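Local coordinates for thiamin pyrophosphokinase family protein (Enterococcus faecalis, PDB 3MEL) that probably transfers pyrophosphate from ATP to thiamine in a magnesium-dependent reaction, and is seen here with thiamine diphosphate and magnesium bound, at residues I137-P142 with M205-Q210; T162-L167 with F199-G204; S172-T177 with A188-I193. All blocks are in the same frame, centred on the assembly; numbering follows the deposited sequence.

Interaction 1: I137-P142 with M205-Q210; sequences IQYYAP and MIAVIQ
The rings of Tyr139 and Tyr140 leave their strand on opposite faces of the sheet, and each meets a different part of segment 205-210. Tyr139 is approached obliquely by two methyl groups, with Met205 CE (a selenomethionine in this model) 3.6 Å from Tyr139 CD1 and Ala207 CB 4.0 Å from Tyr139 CE1. On the other face of the sheet, the Tyr140 ring passes Val208, whose CG2 comes in obliquely, 3.4 Å from Tyr140 CE2. Ile206 O sits at the edge of the Tyr140 ring, near its plane. Around that ring, Arg126 makes a cation-pi contact, Phe199 meets it edge-to-face, and Tyr145 packs against it with the ring planes about 40° apart.

Beside Tyr139, the two isoleucines Ile137 and Ile209 run alongside one another, CG1 of Ile137 being 3.7 Å from CG1 of Ile209. In each, CG1 stands anti to the carbonyl carbon (chi1 -55° in Ile137, -66° in Ile209), which brings these two branches together. Ile209 also packs on Ile106 of the second subunit.

Underneath runs a regular antiparallel ladder. Gln138 pairs with Val208, and its N gives a nearly straight bond to Val208 O (2.9 Å), while the return bond from Val208 N to Gln138 O is weak. Tyr140 pairs with Ile206 in the same manner, through Tyr140 N to Ile206 O (2.9 Å) and Ile206 N to Tyr140 O (3.1 Å). Tyr139-Ala207 is the non-hydrogen-bonded pair between them, and Ile137-Ile209, another, lies beyond Gln138-Val208. This is the pairing of neighbouring antiparallel strands 135-140 and 206-211 within the large mixed sheet, with Tyr140, Ile206 and Val208 facing Phe199 of the three-stranded sheet in a beta-sandwich core.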
loop_
_atom_site.group_PDB
_atom_site.type_symbol
_atom_site.label_atom_id
_atom_site.label_comp_id
_atom_site.label_asym_id
_atom_site.label_seq_id
_atom_site.Cartn_x
_atom_site.Cartn_y
_atom_site.Cartn_z
ATOM N N ILE A 137 2.853 -11.281 -1.510
ATOM C CA ILE A 137 1.421 -11.181 -1.273
ATOM C C ILE A 137 0.613 -12.274 -1.968
ATOM O O ILE A 137 0.767 -12.508 -3.157
ATOM C CB ILE A 137 0.913 -9.789 -1.709
ATOM C CG1 ILE A 137 1.712 -8.688 -1.001
ATOM C CG2 ILE A 137 -0.571 -9.625 -1.394
ATOM C CD1 ILE A 137 1.486 -7.290 -1.520
ATOM N N GLN A 138 -0.254 -12.938 -1.213
ATOM C CA GLN A 138 -1.123 -13.981 -1.748
ATOM C C GLN A 138 -2.564 -13.664 -1.391
ATOM O O GLN A 138 -2.817 -13.087 -0.336
ATOM C CB GLN A 138 -0.761 -15.333 -1.140
ATOM C CG GLN A 138 0.163 -16.184 -1.992
ATOM C CD GLN A 138 0.116 -17.659 -1.606
ATOM O OE1 GLN A 138 0.625 -18.057 -0.557
ATOM N NE2 GLN A 138 -0.507 -18.468 -2.447
ATOM N N TYR A 139 -3.513 -14.051 -2.241
ATOM C CA TYR A 139 -4.922 -13.741 -1.966
ATOM C C TYR A 139 -5.747 -14.964 -1.622
ATOM O O TYR A 139 -5.524 -16.042 -2.163
ATOM C CB TYR A 139 -5.572 -12.974 -3.122
ATOM C CG TYR A 139 -4.921 -11.642 -3.369
ATOM C CD1 TYR A 139 -5.277 -10.519 -2.636
ATOM C CD2 TYR A 139 -3.932 -11.509 -4.321
ATOM C CE1 TYR A 139 -4.670 -9.302 -2.858
ATOM C CE2 TYR A 139 -3.326 -10.300 -4.548
ATOM C CZ TYR A 139 -3.691 -9.208 -3.817
ATOM O OH TYR A 139 -3.058 -8.034 -4.060
ATOM N N TYR A 140 -6.702 -14.784 -0.713
ATOM C CA TYR A 140 -7.576 -15.872 -0.301
ATOM C C TYR A 140 -9.044 -15.470 -0.220
ATOM O O TYR A 140 -9.376 -14.427 0.330
ATOM C CB TYR A 140 -7.135 -16.413 1.049
ATOM C CG TYR A 140 -5.823 -17.148 1.012
ATOM C CD1 TYR A 140 -5.771 -18.494 0.701
ATOM C CD2 TYR A 140 -4.636 -16.493 1.289
ATOM C CE1 TYR A 140 -4.582 -19.156 0.661
ATOM C CE2 TYR A 140 -3.434 -17.153 1.250
ATOM C CZ TYR A 140 -3.409 -18.486 0.940
ATOM O OH TYR A 140 -2.202 -19.156 0.920
ATOM N N ALA A 141 -9.914 -16.309 -0.769
ATOM C CA ALA A 141 -11.331 -16.211 -0.498
ATOM C C ALA A 141 -11.628 -17.148 0.670
ATOM O O ALA A 141 -10.772 -17.934 1.050
ATOM C CB ALA A 141 -12.117 -16.606 -1.708
ATOM N N PRO A 142 -12.843 -17.072 1.241
ATOM C CA PRO A 142 -13.199 -17.880 2.414
ATOM C C PRO A 142 -12.893 -19.365 2.258
ATOM O O PRO A 142 -13.364 -20.018 1.327
ATOM C CB PRO A 142 -14.711 -17.690 2.513
ATOM C CG PRO A 142 -14.946 -16.363 1.947
ATOM C CD PRO A 142 -13.972 -16.232 0.805
HETATM N N MSE A 205 -12.368 -11.090 1.944
HETATM C CA MSE A 205 -11.153 -11.458 1.268
HETATM C C MSE A 205 -9.931 -10.989 2.003
HETATM O O MSE A 205 -9.868 -9.861 2.464
HETATM C CB MSE A 205 -11.133 -10.948 -0.157
HETATM C CG MSE A 205 -10.765 -12.042 -1.145
HETATM SE SE MSE A 205 -10.162 -11.321 -2.833
HETATM C CE MSE A 205 -8.832 -10.054 -2.200
ATOM N N ILE A 206 -8.956 -11.884 2.113
ATOM C CA ILE A 206 -7.737 -11.584 2.840
ATOM C C ILE A 206 -6.529 -11.675 1.930
ATOM O O ILE A 206 -6.472 -12.472 0.978
ATOM C CB ILE A 206 -7.541 -12.509 4.054
ATOM C CG1 ILE A 206 -8.822 -12.566 4.884
ATOM C CG2 ILE A 206 -6.371 -12.029 4.904
ATOM C CD1 ILE A 206 -8.800 -13.618 5.950
ATOM N N ALA A 207 -5.570 -10.816 2.229
ATOM C CA ALA A 207 -4.313 -10.815 1.536
ATOM C C ALA A 207 -3.304 -11.289 2.546
ATOM O O ALA A 207 -2.965 -10.561 3.477
ATOM C CB ALA A 207 -3.966 -9.400 1.058
ATOM N N VAL A 208 -2.837 -12.516 2.399
ATOM C CA VAL A 208 -1.799 -12.968 3.291
ATOM C C VAL A 208 -0.507 -12.328 2.818
ATOM O O VAL A 208 -0.177 -12.401 1.629
ATOM C CB VAL A 208 -1.711 -14.494 3.293
ATOM C CG1 VAL A 208 -0.467 -14.956 4.027
ATOM C CG2 VAL A 208 -2.968 -15.075 3.917
ATOM N N ILE A 209 0.209 -11.671 3.727
ATOM C CA ILE A 209 1.465 -11.010 3.365
ATOM C C ILE A 209 2.639 -11.473 4.212
ATOM O O ILE A 209 2.559 -11.461 5.432
ATOM C CB ILE A 209 1.362 -9.463 3.466
ATOM C CG1 ILE A 209 0.385 -8.906 2.425
ATOM C CG2 ILE A 209 2.729 -8.820 3.295
ATOM C CD1 ILE A 209 0.210 -7.411 2.509
ATOM N N GLN A 210 3.726 -11.884 3.559
ATOM C CA GLN A 210 4.964 -12.225 4.254
ATOM C C GLN A 210 6.042 -11.216 3.905
ATOM O O GLN A 210 6.226 -10.888 2.746
ATOM C CB GLN A 210 5.424 -13.634 3.891
ATOM C CG GLN A 210 4.471 -14.742 4.335
ATOM C CD GLN A 210 5.064 -16.136 4.153
ATOM O OE1 GLN A 210 4.410 -17.029 3.612
ATOM N NE2 GLN A 210 6.302 -16.323 4.613
#

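Interaction 2: T162-L167 with F199-G204; sequences TPVENL and FSFDAG
A G1 beta bulge, in which Asn166 and Leu167 both face Gln179, turns the chain through a corner against Phe201 and Asp202. Just before it, Asp202 N points almost straight at Glu165 O (3.1 Å, 177°), and Glu165 N bonds to Ala203 O at 3.2 Å.

At the corner, Asn166 ND2 donates to Asp202 OD2 across 3.3 Å. With CG anti to the backbone N (chi1 -169°), the amide reaches the carboxylate from above its plane, the two planes lying 62° apart. A bound magnesium ion lies about 3 Å from the Asn166 side chain, well away from the thiamine diphosphate pocket.

The inner side is apolar. Val164 CG1 lies 3.9 Å from Phe201 CB, the two side chains crossing at about a right angle. Leu167 turns CD1 to the edge of the Phe199 ring (4.1 Å to Phe199 CD1) and equally near Phe201 CB. At the far end, Thr162 OG1 bonds to Pro163 O and to Met205 N, close over Gly204.

Phe199 and Phe201 continue to Ile206 on the facing sheet, so the arrangement is a strand corner where a beta-sandwich passes from one sheet to the other.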
loop_
_atom_site.group_PDB
_atom_site.type_symbol
_atom_site.label_atom_id
_atom_site.label_comp_id
_atom_site.label_asym_id
_atom_site.label_seq_id
_atom_site.Cartn_x
_atom_site.Cartn_y
_atom_site.Cartn_z
ATOM N N THR A 162 -11.557 -6.566 3.213
ATOM C CA THR A 162 -12.955 -6.284 3.429
ATOM C C THR A 162 -13.309 -6.716 4.828
ATOM O O THR A 162 -12.552 -7.449 5.450
ATOM C CB THR A 162 -13.796 -7.142 2.520
ATOM O OG1 THR A 162 -13.650 -8.501 2.932
ATOM C CG2 THR A 162 -13.351 -6.978 1.086
ATOM N N PRO A 163 -14.484 -6.302 5.320
ATOM C CA PRO A 163 -14.901 -6.903 6.588
ATOM C C PRO A 163 -14.840 -8.428 6.446
ATOM O O PRO A 163 -15.403 -8.962 5.479
ATOM C CB PRO A 163 -16.366 -6.459 6.730
ATOM C CG PRO A 163 -16.573 -5.385 5.724
ATOM C CD PRO A 163 -15.584 -5.600 4.635
ATOM N N VAL A 164 -14.162 -9.110 7.370
ATOM C CA VAL A 164 -14.090 -10.578 7.362
ATOM C C VAL A 164 -14.912 -11.170 8.517
ATOM O O VAL A 164 -15.106 -10.526 9.537
ATOM C CB VAL A 164 -12.614 -11.089 7.386
ATOM C CG1 VAL A 164 -12.517 -12.487 7.974
ATOM C CG2 VAL A 164 -12.024 -11.068 6.005
ATOM N N GLU A 165 -15.402 -12.394 8.338
ATOM C CA GLU A 165 -16.193 -13.061 9.364
ATOM C C GLU A 165 -15.589 -14.389 9.828
ATOM O O GLU A 165 -15.085 -15.171 9.016
ATOM C CB GLU A 165 -17.613 -13.297 8.875
ATOM C CG GLU A 165 -18.540 -12.116 9.081
ATOM C CD GLU A 165 -19.936 -12.401 8.560
ATOM O OE1 GLU A 165 -20.138 -13.506 7.997
ATOM O OE2 GLU A 165 -20.825 -11.525 8.710
ATOM N N ASN A 166 -15.664 -14.633 11.140
ATOM C CA ASN A 166 -15.216 -15.885 11.747
ATOM C C ASN A 166 -13.788 -16.189 11.339
ATOM O O ASN A 166 -13.521 -17.193 10.688
ATOM C CB ASN A 166 -16.161 -17.039 11.372
ATOM C CG ASN A 166 -15.904 -18.307 12.172
ATOM O OD1 ASN A 166 -15.533 -18.263 13.350
ATOM N ND2 ASN A 166 -16.101 -19.453 11.527
ATOM N N LEU A 167 -12.866 -15.312 11.713
ATOM C CA LEU A 167 -11.470 -15.491 11.336
ATOM C C LEU A 167 -10.692 -16.219 12.425
ATOM O O LEU A 167 -10.362 -15.624 13.460
ATOM C CB LEU A 167 -10.804 -14.145 11.018
ATOM C CG LEU A 167 -9.295 -14.210 10.764
ATOM C CD1 LEU A 167 -8.976 -15.244 9.720
ATOM C CD2 LEU A 167 -8.746 -12.872 10.372
ATOM N N PHE A 199 -5.092 -20.904 8.875
ATOM C CA PHE A 199 -6.166 -19.959 9.166
ATOM C C PHE A 199 -7.396 -20.258 8.327
ATOM O O PHE A 199 -7.307 -20.899 7.281
ATOM C CB PHE A 199 -5.719 -18.525 8.890
ATOM C CG PHE A 199 -5.768 -18.142 7.430
ATOM C CD1 PHE A 199 -6.822 -17.387 6.931
ATOM C CD2 PHE A 199 -4.756 -18.537 6.555
ATOM C CE1 PHE A 199 -6.874 -17.021 5.581
ATOM C CE2 PHE A 199 -4.792 -18.176 5.193
ATOM C CZ PHE A 199 -5.854 -17.417 4.706
ATOM N N SER A 200 -8.545 -19.769 8.783
ATOM C CA SER A 200 -9.796 -19.966 8.060
ATOM C C SER A 200 -10.786 -18.838 8.338
ATOM O O SER A 200 -10.633 -18.087 9.307
ATOM C CB SER A 200 -10.415 -21.337 8.373
ATOM O OG SER A 200 -10.125 -21.749 9.699
ATOM N N PHE A 201 -11.778 -18.714 7.459
ATOM C CA PHE A 201 -12.778 -17.665 7.546
ATOM C C PHE A 201 -13.931 -17.932 6.582
ATOM O O PHE A 201 -13.792 -18.716 5.636
ATOM C CB PHE A 201 -12.147 -16.284 7.339
ATOM C CG PHE A 201 -11.592 -16.043 5.958
ATOM C CD1 PHE A 201 -12.285 -15.261 5.042
ATOM C CD2 PHE A 201 -10.361 -16.545 5.589
ATOM C CE1 PHE A 201 -11.775 -15.018 3.783
ATOM C CE2 PHE A 201 -9.847 -16.299 4.329
ATOM C CZ PHE A 201 -10.556 -15.538 3.425
ATOM N N ASP A 202 -15.075 -17.301 6.832
ATOM C CA ASP A 202 -16.300 -17.640 6.114
ATOM C C ASP A 202 -16.659 -16.626 5.050
ATOM O O ASP A 202 -17.353 -16.956 4.097
ATOM C CB ASP A 202 -17.486 -17.752 7.080
ATOM C CG ASP A 202 -17.367 -18.923 8.047
ATOM O OD1 ASP A 202 -16.510 -19.812 7.842
ATOM O OD2 ASP A 202 -18.155 -18.940 9.020
ATOM N N ALA A 203 -16.210 -15.388 5.218
ATOM C CA ALA A 203 -16.651 -14.310 4.342
ATOM C C ALA A 203 -15.619 -13.200 4.225
ATOM O O ALA A 203 -14.951 -12.852 5.212
ATOM C CB ALA A 203 -17.974 -13.740 4.828
ATOM N N GLY A 204 -15.503 -12.644 3.018
ATOM C CA GLY A 204 -14.593 -11.539 2.774
ATOM C C GLY A 204 -13.371 -11.952 1.981
ATOM O O GLY A 204 -13.329 -13.028 1.397
#

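Interaction 3: S172-T177 with A188-I193; sequences SKYLLT and ASNEFI
Asn190 reaches into the bend formed by Ser172, Lys173 and Tyr174. With CG anti to its own backbone N (chi1 -156°), the side chain goes from CB to a CG that meets both Ser172 CB and Tyr174 CB, each 3.8 Å from it. From there the amide divides its work. Asn190 OD1 takes a weak bond from Lys173 N (3.3 Å) and a shorter one from its own neighbour, Glu191 N; it also lies against Tyr174 CB and at the edge of the Tyr174 ring, near the ring plane. Asn190 ND2 is 3.1 Å from Tyr174 O and donates to it, so both polar ends of this buried amide are occupied by main-chain groups.

Ring and amide pass one another antiparallel, their planes 60° apart. The Tyr174 hydroxyl runs on to Glu74 of the second subunit, and Ser189 N bonds to Asp107 of that same subunit, which places this bend at the dimer interface. In the fold, strand 185-190 is the outermost strand of the large mixed sheet within the chain, while Ser172 follows strand 167-170, an edge of the three-stranded sheet, so the contact joins the rims of the two layers of the beta-sandwich.

Further along, Lys173 N makes its better bond to Glu191 O (2.8 Å). The Lys173 and Glu191 side chains extend alongside each other in a common direction, CB to CB 3.9 Å. A bend at chi2 (-113°) and another at chi4 shape the lysine, whose NZ forms a long salt bridge of 3.6 Å to Glu191 OE1. Ile193 packs on the start of the bend, its CD1 near Ser172 O and its CG2 3.9 Å from Lys173 CA.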
loop_
_atom_site.group_PDB
_atom_site.type_symbol
_atom_site.label_atom_id
_atom_site.label_comp_id
_atom_site.label_asym_id
_atom_site.label_seq_id
_atom_site.Cartn_x
_atom_site.Cartn_y
_atom_site.Cartn_z
ATOM N N SER A 172 0.499 -19.635 14.543
ATOM C CA SER A 172 1.204 -18.360 14.468
ATOM C C SER A 172 1.758 -18.016 15.847
ATOM O O SER A 172 1.507 -18.733 16.812
ATOM C CB SER A 172 0.249 -17.246 14.019
ATOM O OG SER A 172 -0.603 -17.687 12.973
ATOM N N LYS A 173 2.500 -16.918 15.938
ATOM C CA LYS A 173 2.985 -16.418 17.224
ATOM C C LYS A 173 1.981 -15.439 17.806
ATOM O O LYS A 173 2.301 -14.680 18.703
ATOM C CB LYS A 173 4.359 -15.746 17.058
ATOM C CG LYS A 173 5.020 -15.202 18.321
ATOM C CD LYS A 173 5.104 -13.682 18.277
ATOM C CE LYS A 173 6.114 -13.138 19.264
ATOM N NZ LYS A 173 7.416 -13.867 19.152
ATOM N N TYR A 174 0.768 -15.463 17.271
ATOM C CA TYR A 174 -0.326 -14.580 17.678
ATOM C C TYR A 174 -1.573 -15.132 17.034
ATOM O O TYR A 174 -1.565 -15.495 15.859
ATOM C CB TYR A 174 -0.127 -13.154 17.192
ATOM C CG TYR A 174 0.930 -12.377 17.923
ATOM C CD1 TYR A 174 0.768 -12.027 19.254
ATOM C CD2 TYR A 174 2.083 -11.965 17.274
ATOM C CE1 TYR A 174 1.737 -11.304 19.925
ATOM C CE2 TYR A 174 3.060 -11.246 17.937
ATOM C CZ TYR A 174 2.884 -10.920 19.262
ATOM O OH TYR A 174 3.856 -10.200 19.921
ATOM N N LEU A 175 -2.648 -15.207 17.800
ATOM C CA LEU A 175 -3.814 -15.926 17.333
ATOM C C LEU A 175 -5.045 -15.040 17.301
ATOM O O LEU A 175 -5.137 -14.035 18.016
ATOM C CB LEU A 175 -4.066 -17.158 18.213
ATOM C CG LEU A 175 -2.891 -18.077 18.590
ATOM C CD1 LEU A 175 -3.394 -19.242 19.436
ATOM C CD2 LEU A 175 -2.138 -18.590 17.371
ATOM N N LEU A 176 -5.974 -15.406 16.434
ATOM C CA LEU A 176 -7.321 -14.886 16.501
ATOM C C LEU A 176 -8.126 -16.144 16.517
ATOM O O LEU A 176 -7.654 -17.184 16.062
ATOM C CB LEU A 176 -7.692 -14.088 15.255
ATOM C CG LEU A 176 -6.883 -12.836 14.957
ATOM C CD1 LEU A 176 -7.236 -12.338 13.572
ATOM C CD2 LEU A 176 -7.080 -11.763 16.033
ATOM N N THR A 177 -9.339 -16.072 17.039
ATOM C CA THR A 177 -10.167 -17.254 17.032
ATOM C C THR A 177 -11.641 -16.879 16.964
ATOM O O THR A 177 -12.165 -16.227 17.861
ATOM C CB THR A 177 -9.796 -18.223 18.204
ATOM O OG1 THR A 177 -10.983 -18.705 18.837
ATOM C CG2 THR A 177 -8.890 -17.545 19.228
ATOM N N ALA A 188 -0.752 -7.310 11.231
ATOM C CA ALA A 188 0.584 -7.339 10.697
ATOM C C ALA A 188 1.565 -7.713 11.783
ATOM O O ALA A 188 1.209 -7.758 12.952
ATOM C CB ALA A 188 0.921 -5.987 10.135
ATOM N N SER A 189 2.800 -7.999 11.383
ATOM C CA SER A 189 3.889 -8.326 12.315
ATOM C C SER A 189 3.663 -9.599 13.130
ATOM O O SER A 189 4.288 -9.815 14.153
ATOM C CB SER A 189 4.212 -7.138 13.221
ATOM O OG SER A 189 4.351 -5.948 12.446
ATOM N N ASN A 190 2.775 -10.454 12.652
ATOM C CA ASN A 190 2.692 -11.803 13.178
ATOM C C ASN A 190 3.939 -12.600 12.760
ATOM O O ASN A 190 4.672 -12.181 11.872
ATOM C CB ASN A 190 1.414 -12.474 12.680
ATOM C CG ASN A 190 0.969 -13.585 13.577
ATOM O OD1 ASN A 190 1.753 -14.084 14.376
ATOM N ND2 ASN A 190 -0.293 -13.981 13.465
ATOM N N GLU A 191 4.197 -13.731 13.413
ATOM C CA GLU A 191 5.347 -14.577 13.076
ATOM C C GLU A 191 4.976 -16.054 12.970
ATOM O O GLU A 191 3.990 -16.514 13.546
ATOM C CB GLU A 191 6.473 -14.414 14.091
ATOM C CG GLU A 191 7.079 -13.034 14.160
ATOM C CD GLU A 191 8.120 -12.919 15.265
ATOM O OE1 GLU A 191 8.555 -13.966 15.778
ATOM O OE2 GLU A 191 8.515 -11.792 15.627
ATOM N N PHE A 192 5.776 -16.785 12.203
ATOM C CA PHE A 192 5.659 -18.229 12.127
ATOM C C PHE A 192 6.323 -18.834 13.349
ATOM O O PHE A 192 7.385 -18.371 13.774
ATOM C CB PHE A 192 6.362 -18.747 10.881
ATOM C CG PHE A 192 5.599 -18.513 9.616
ATOM C CD1 PHE A 192 4.650 -19.431 9.187
ATOM C CD2 PHE A 192 5.825 -17.374 8.849
ATOM C CE1 PHE A 192 3.942 -19.224 8.020
ATOM C CE2 PHE A 192 5.118 -17.160 7.677
ATOM C CZ PHE A 192 4.172 -18.083 7.264
ATOM N N ILE A 193 5.703 -19.860 13.925
ATOM C CA ILE A 193 6.388 -20.637 14.946
ATOM C C ILE A 193 6.905 -21.947 14.337
ATOM O O ILE A 193 7.947 -22.467 14.741
ATOM C CB ILE A 193 5.530 -20.871 16.217
ATOM C CG1 ILE A 193 4.212 -21.564 15.876
ATOM C CG2 ILE A 193 5.277 -19.552 16.963
ATOM C CD1 ILE A 193 3.332 -21.793 17.097
#

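How the interactions relate
From the N terminus, the chain first passes through the alpha/beta part that holds the thiamine diphosphate, then enters strand 135-140, the first half of interaction 1. Next come 162-167 and 172-177, which open interactions 2 and 3. The closures follow in reverse order: 188-193 closes interaction 3, 199-204 interaction 2, and 205-210 interaction 1. The three loops are therefore nested, and none cross. Interaction 1 lies within the large mixed sheet, and interactions 2 and 3 join that sheet to the smaller one, at a corner and at the rims respectively. They also touch: Ile206 packs on Phe201, Gln210 on Phe192, and Leu167 on Leu176.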